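Long-range contact in transcriptional regulator, LuxR family (Burkholderia thailandensis, PDB 3MQQ), which probably binds DNA to regulate transcription, the chain described here being its PAS domain, a fold that commonly serves as a sensory module: residues P13-V17 with W108-D112. Sequence-based numbering, arbitrary orientation.
Sequences PIGLV and WTFED
In the five-stranded antiparallel sheet of this PAS domain, the first strand in sequence lies beside the last, and residues 13-17 and 108-112 form part of that central pairing. The axes of strands 15-17 and 108-112 approach to 4.7 Å at 158° between their N-to-C directions, with every strand residue extended. Gly15-Phe110 and Val17-Trp108 are hydrogen-bonded pairs flanking the non-hydrogen-bonded pair Leu16-Thr109.

Four backbone hydrogen bonds fix this register: Gly15 N to Phe110 O, Phe110 N to Gly15 O and Val17 N to Trp108 O (each 2.9 Å), and Trp108 N to Val17 O (3.0 Å). Between the two hydrogen-bonded pairs, CA-H...O contacts join Thr109 CA to Gly15 O (3.3 Å) and Leu16 CA to Trp108 O (3.5 Å).

Val17, Trp108 and Phe110 share the face covered by helices. Val17 (chi1 t) sets CG2 3.6 Å from Phe110 CE2, and both residues touch Leu31 of helix 29-34. Trp108 (chi1 m, chi2 84°) swings its indole away to meet Phe47 edge-to-face and Ile64 and Met68 of helix 54-71. Its side chain merely neighbours, at about 4 Å, the sodium bound by Ser19, Arg22, Leu103 and Ala104; an ethanol about 5 Å away, probably from the crystallisation liquor, may mark a pocket.

On the opposite face, Leu16 (chi1 m, chi2 t) brings CD2 to 3.7 Å from Thr109 CG2, and Thr109 OG1 hydrogen-bonds to Thr93 OG1 on same-chain strand 87-96. Ile14, just before the strand (phi/psi -124/157), points toward 108-112; it and Thr109 pack on Ile14 of the second subunit. Its chi1 p, chi2 t rotamer holds Ile14 CD1 3.9 Å from Thr109 CB.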
ATOM      1  N   PRO B  13       0.265  -4.133   5.952  1.00 23.05           N
ATOM      2  CA  PRO B  13      -0.896  -3.631   6.669  1.00 25.86           C
ATOM      3  C   PRO B  13      -2.029  -3.208   5.750  1.00 24.88           C
ATOM      4  O   PRO B  13      -3.038  -2.645   6.223  1.00 26.52           O
ATOM      5  CB  PRO B  13      -0.345  -2.395   7.390  1.00 28.22           C
ATOM      6  CG  PRO B  13       0.808  -1.960   6.579  1.00 28.79           C
ATOM      7  CD  PRO B  13       1.393  -3.196   5.954  1.00 25.79           C
ATOM      8  N   ILE B  14      -1.815  -3.385   4.454  1.00 22.71           N
ATOM      9  CA  ILE B  14      -2.849  -3.134   3.448  1.00 22.35           C
ATOM     10  C   ILE B  14      -3.058  -4.401   2.630  1.00 20.45           C
ATOM     11  O   ILE B  14      -2.172  -5.257   2.521  1.00 20.10           O
ATOM     12  CB  ILE B  14      -2.495  -1.974   2.487  1.00 23.23           C
ATOM     13  CG1 ILE B  14      -1.204  -2.280   1.722  1.00 24.24           C
ATOM     14  CG2 ILE B  14      -2.429  -0.640   3.239  1.00 24.98           C
ATOM     15  CD1 ILE B  14      -0.883  -1.280   0.672  1.00 30.49           C
ATOM     16  N   GLY B  15      -4.231  -4.498   2.034  1.00 20.09           N
ATOM     17  CA  GLY B  15      -4.539  -5.636   1.186  1.00 19.03           C
ATOM     18  C   GLY B  15      -3.710  -5.589  -0.076  1.00 18.21           C
ATOM     19  O   GLY B  15      -3.581  -4.540  -0.710  1.00 18.74           O
ATOM     20  N   LEU B  16      -3.084  -6.712  -0.403  1.00 17.36           N
ATOM     21  CA  LEU B  16      -2.291  -6.778  -1.653  1.00 18.16           C
ATOM     22  C   LEU B  16      -2.761  -7.938  -2.502  1.00 19.15           C
ATOM     23  O   LEU B  16      -3.149  -9.010  -1.994  1.00 21.32           O
ATOM     24  CB  LEU B  16      -0.801  -6.995  -1.370  1.00 19.84           C
ATOM     25  CG  LEU B  16      -0.101  -5.910  -0.572  1.00 17.65           C
ATOM     26  CD1 LEU B  16       1.307  -6.367  -0.255  1.00 21.21           C
ATOM     27  CD2 LEU B  16      -0.096  -4.605  -1.348  1.00 22.99           C
ATOM     28  N   VAL B  17      -2.694  -7.756  -3.822  1.00 18.93           N
ATOM     29  CA  VAL B  17      -3.099  -8.808  -4.781  1.00 21.16           C
ATOM     30  C   VAL B  17      -2.098  -8.852  -5.892  1.00 22.53           C
ATOM     31  O   VAL B  17      -1.725  -7.811  -6.422  1.00 22.18           O
ATOM     32  CB  VAL B  17      -4.511  -8.536  -5.432  1.00 21.60           C
ATOM     33  CG1 VAL B  17      -4.766  -9.438  -6.678  1.00 23.22           C
ATOM     34  CG2 VAL B  17      -5.638  -8.679  -4.416  1.00 22.61           C
ATOM     35  N   TRP B 108      -1.955  -4.956  -7.231  1.00 17.54           N
ATOM     36  CA  TRP B 108      -3.077  -4.115  -6.796  1.00 18.61           C
ATOM     37  C   TRP B 108      -3.116  -4.022  -5.288  1.00 18.80           C
ATOM     38  O   TRP B 108      -2.801  -4.991  -4.618  1.00 20.19           O
ATOM     39  CB  TRP B 108      -4.388  -4.700  -7.305  1.00 19.29           C
ATOM     40  CG  TRP B 108      -4.490  -4.554  -8.800  1.00 22.73           C
ATOM     41  CD1 TRP B 108      -3.972  -5.383  -9.760  1.00 24.77           C
ATOM     42  CD2 TRP B 108      -5.118  -3.485  -9.481  1.00 24.36           C
ATOM     43  NE1 TRP B 108      -4.238  -4.882 -11.015  1.00 28.00           N
ATOM     44  CE2 TRP B 108      -4.961  -3.723 -10.872  1.00 27.72           C
ATOM     45  CE3 TRP B 108      -5.805  -2.348  -9.055  1.00 24.16           C
ATOM     46  CZ2 TRP B 108      -5.468  -2.854 -11.840  1.00 30.25           C
ATOM     47  CZ3 TRP B 108      -6.319  -1.476 -10.030  1.00 29.47           C
ATOM     48  CH2 TRP B 108      -6.138  -1.741 -11.401  1.00 31.12           C
ATOM     49  N   THR B 109      -3.497  -2.841  -4.783  1.00 18.39           N
ATOM     50  CA  THR B 109      -3.559  -2.598  -3.336  1.00 18.69           C
ATOM     51  C   THR B 109      -4.962  -2.192  -2.974  1.00 18.78           C
ATOM     52  O   THR B 109      -5.636  -1.556  -3.761  1.00 20.10           O
ATOM     53  CB  THR B 109      -2.562  -1.494  -2.823  1.00 19.86           C
ATOM     54  OG1 THR B 109      -3.032  -0.195  -3.212  1.00 20.97           O
ATOM     55  CG2 THR B 109      -1.135  -1.683  -3.329  1.00 19.56           C
ATOM     56  N   PHE B 110      -5.380  -2.533  -1.751  1.00 19.19           N
ATOM     57  CA  PHE B 110      -6.729  -2.213  -1.273  1.00 19.74           C
ATOM     58  C   PHE B 110      -6.614  -1.744   0.176  1.00 19.41           C
ATOM     59  O   PHE B 110      -5.943  -2.383   0.953  1.00 20.84           O
ATOM     60  CB  PHE B 110      -7.566  -3.500  -1.274  1.00 19.45           C
ATOM     61  CG  PHE B 110      -7.779  -4.067  -2.645  1.00 19.74           C
ATOM     62  CD1 PHE B 110      -8.974  -3.855  -3.306  1.00 22.74           C
ATOM     63  CD2 PHE B 110      -6.775  -4.792  -3.278  1.00 18.93           C
ATOM     64  CE1 PHE B 110      -9.154  -4.339  -4.610  1.00 23.61           C
ATOM     65  CE2 PHE B 110      -6.972  -5.291  -4.570  1.00 23.60           C
ATOM     66  CZ  PHE B 110      -8.145  -5.067  -5.218  1.00 23.73           C
ATOM     67  N   GLU B 111      -7.271  -0.643   0.531  1.00 19.59           N
ATOM     68  CA  GLU B 111      -7.259  -0.224   1.890  1.00 20.43           C
ATOM     69  C   GLU B 111      -8.678   0.192   2.290  1.00 20.34           C
ATOM     70  O   GLU B 111      -9.298   0.970   1.602  1.00 20.85           O
ATOM     71  CB  GLU B 111      -6.285   0.949   2.063  1.00 19.52           C
ATOM     72  CG  GLU B 111      -6.274   1.490   3.472  1.00 22.44           C
ATOM     73  CD  GLU B 111      -5.317   2.631   3.631  1.00 26.28           C
ATOM     74  OE1 GLU B 111      -5.004   3.291   2.619  1.00 28.85           O
ATOM     75  OE2 GLU B 111      -4.871   2.875   4.768  1.00 28.69           O
ATOM     76  N   ASP B 112      -9.189  -0.362   3.396  1.00 21.04           N
ATOM     77  CA  ASP B 112     -10.537  -0.033   3.884  1.00 23.08           C
ATOM     78  C   ASP B 112     -10.514   1.380   4.431  1.00 24.20           C
ATOM     79  O   ASP B 112      -9.651   1.740   5.274  1.00 24.78           O
ATOM     80  CB  ASP B 112     -10.934  -1.037   4.996  1.00 24.32           C
ATOM     81  CG  ASP B 112     -12.409  -0.964   5.408  1.00 26.41           C
ATOM     82  OD1 ASP B 112     -13.115   0.000   5.087  1.00 27.38           O
ATOM     83  OD2 ASP B 112     -12.832  -1.878   6.146  1.00 30.15           O
TER